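Local atomic coordinates of Endonuclease/exonuclease/phosphatase (Beutenbergia cavernae DSM 12333, PDB entry 4RUW), a protein that belongs to the endonuclease/exonuclease/phosphatase family, joining a DNase I-like domain that carries a zinc ion to an immunoglobulin-like beta-sandwich domain. Residues A[349-354]-A[379-384]. Sequence-based numbering, arbitrary orientation.
Sequences GWAQLT and VRAVLR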
loop_
_atom_site.group_PDB
_atom_site.type_symbol
_atom_site.label_atom_id
_atom_site.label_comp_id
_atom_site.label_asym_id
_atom_site.label_seq_id
_atom_site.Cartn_x
_atom_site.Cartn_y
_atom_site.Cartn_z
ATOM N N GLY A 349 10.422 -13.425 -1.148
ATOM C CA GLY A 349 10.866 -12.122 -0.703
ATOM C C GLY A 349 11.662 -11.421 -1.778
ATOM O O GLY A 349 11.556 -11.753 -2.963
ATOM N N TRP A 350 12.480 -10.458 -1.377
ATOM C CA TRP A 350 13.184 -9.640 -2.348
ATOM C C TRP A 350 14.236 -8.771 -1.684
ATOM O O TRP A 350 14.263 -8.606 -0.453
ATOM C CB TRP A 350 12.203 -8.719 -3.091
ATOM C CG TRP A 350 11.347 -7.892 -2.169
ATOM C CD1 TRP A 350 11.707 -6.753 -1.511
ATOM C CD2 TRP A 350 9.995 -8.169 -1.780
ATOM N NE1 TRP A 350 10.660 -6.295 -0.745
ATOM C CE2 TRP A 350 9.597 -7.147 -0.888
ATOM C CE3 TRP A 350 9.081 -9.174 -2.112
ATOM C CZ2 TRP A 350 8.322 -7.101 -0.327
ATOM C CZ3 TRP A 350 7.816 -9.136 -1.541
ATOM C CH2 TRP A 350 7.450 -8.106 -0.656
ATOM N N ALA A 351 15.089 -8.209 -2.534
ATOM C CA ALA A 351 16.017 -7.162 -2.160
ATOM C C ALA A 351 15.808 -5.992 -3.109
ATOM O O ALA A 351 15.745 -6.181 -4.324
ATOM C CB ALA A 351 17.440 -7.665 -2.257
ATOM N N GLN A 352 15.683 -4.792 -2.552
ATOM C CA GLN A 352 15.567 -3.574 -3.344
ATOM C C GLN A 352 16.754 -2.672 -3.047
ATOM O O GLN A 352 16.981 -2.289 -1.895
ATOM C CB GLN A 352 14.267 -2.831 -3.026
ATOM C CG GLN A 352 13.006 -3.571 -3.442
ATOM C CD GLN A 352 11.744 -2.794 -3.102
ATOM O OE1 GLN A 352 11.671 -2.139 -2.061
ATOM N NE2 GLN A 352 10.743 -2.872 -3.970
ATOM N N LEU A 353 17.514 -2.351 -4.090
ATOM C CA LEU A 353 18.676 -1.485 -3.976
ATOM C C LEU A 353 18.333 -0.131 -4.581
ATOM O O LEU A 353 17.768 -0.059 -5.675
ATOM C CB LEU A 353 19.857 -2.109 -4.724
ATOM C CG LEU A 353 21.137 -1.278 -4.800
ATOM C CD1 LEU A 353 21.800 -1.182 -3.439
ATOM C CD2 LEU A 353 22.087 -1.876 -5.835
ATOM N N THR A 354 18.661 0.941 -3.869
ATOM C CA THR A 354 18.502 2.287 -4.402
ATOM C C THR A 354 19.809 3.042 -4.249
ATOM O O THR A 354 20.418 3.031 -3.181
ATOM C CB THR A 354 17.385 3.063 -3.666
ATOM O OG1 THR A 354 16.182 2.285 -3.641
ATOM C CG2 THR A 354 17.107 4.394 -4.350
ATOM N N VAL A 379 16.298 -14.406 3.981
ATOM C CA VAL A 379 16.610 -13.827 2.679
ATOM C C VAL A 379 17.855 -12.963 2.829
ATOM O O VAL A 379 17.926 -12.099 3.710
ATOM C CB VAL A 379 15.419 -13.043 2.072
ATOM C CG1 VAL A 379 15.856 -12.269 0.834
ATOM C CG2 VAL A 379 14.282 -14.008 1.739
ATOM N N ARG A 380 18.852 -13.232 1.996
ATOM C CA ARG A 380 20.121 -12.530 2.095
ATOM C C ARG A 380 20.423 -11.825 0.786
ATOM O O ARG A 380 20.277 -12.402 -0.293
ATOM C CB ARG A 380 21.238 -13.511 2.450
ATOM C CG ARG A 380 22.627 -12.908 2.476
ATOM C CD ARG A 380 23.593 -13.874 3.136
ATOM N NE ARG A 380 23.176 -14.141 4.509
ATOM C CZ ARG A 380 23.391 -15.284 5.155
ATOM N NH1 ARG A 380 24.027 -16.283 4.553
ATOM N NH2 ARG A 380 22.963 -15.428 6.403
ATOM N N ALA A 381 20.808 -10.561 0.889
ATOM C CA ALA A 381 21.220 -9.783 -0.265
ATOM C C ALA A 381 22.701 -9.487 -0.167
ATOM O O ALA A 381 23.202 -9.116 0.900
ATOM C CB ALA A 381 20.448 -8.488 -0.333
ATOM N N VAL A 382 23.403 -9.671 -1.278
ATOM C CA VAL A 382 24.818 -9.352 -1.328
ATOM C C VAL A 382 25.106 -8.453 -2.524
ATOM O O VAL A 382 24.782 -8.801 -3.669
ATOM C CB VAL A 382 25.692 -10.627 -1.422
ATOM C CG1 VAL A 382 27.174 -10.272 -1.319
ATOM C CG2 VAL A 382 25.312 -11.627 -0.335
ATOM N N LEU A 383 25.674 -7.287 -2.272
ATOM C CA LEU A 383 26.212 -6.436 -3.292
ATOM C C LEU A 383 27.666 -6.876 -3.541
ATOM O O LEU A 383 28.434 -6.949 -2.624
ATOM C CB LEU A 383 26.133 -4.978 -2.859
ATOM C CG LEU A 383 26.624 -3.917 -3.808
ATOM C CD1 LEU A 383 25.874 -3.883 -5.112
ATOM C CD2 LEU A 383 26.663 -2.536 -3.169
ATOM N N ARG A 384 27.956 -7.255 -4.779
ATOM C CA ARG A 384 29.266 -7.777 -5.142
ATOM C C ARG A 384 29.912 -6.917 -6.217
ATOM O O ARG A 384 29.220 -6.318 -7.038
ATOM C CB ARG A 384 29.137 -9.208 -5.668
ATOM C CG ARG A 384 28.567 -10.194 -4.673
ATOM C CD ARG A 384 28.549 -11.609 -5.236
ATOM N NE ARG A 384 27.940 -12.542 -4.293
ATOM C CZ ARG A 384 28.576 -13.076 -3.254
ATOM N NH1 ARG A 384 29.848 -12.776 -3.022
ATOM N NH2 ARG A 384 27.938 -13.905 -2.446
#
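Ala351 and Ala381 mark the point where strands 349-354 and 379-384 come close, running the same way at 28° to each other, with axes approaching to 7.3 Å and the two CA atoms 6.1 Å apart. The strands belong to different sheets, held together as in any beta sandwich by apolar side chains packed between them rather than by backbone bonds. At the alanine pair the two methyls touch at a slant, Ala351 CB lying 3.7 Å from Ala381 CB; side chains this short let the backbones draw together. Further along, the strands diverge until Leu353 CA and Leu383 CA stand 9.0 Å apart, and longer side chains span the gap. With CG anti to the backbone N in both leucines, the second torsion (70° and 61°, to CD1) turns Leu353 CD2 and Leu383 CD1 toward each other, to 4.3 Å. At the other end Val379 points inward, and its CG1 lies 4.2 Å from Trp350 O, a loose contact with the backbone. Trp350 itself turns its indole to the outer face of its sheet, as does Gln352, whose NE2 hydrogen-bonds to Ala259 O and Leu263 O of the DNase I-like domain. Within the immunoglobulin-like domain, strand 349-356 is flanked by 334-342 and 360-367, whose Val365 also touches Val379 and Ala381, while 378-384 lies between 390-396 and 418-424 in the facing sheet; Leu438 touches both leucines.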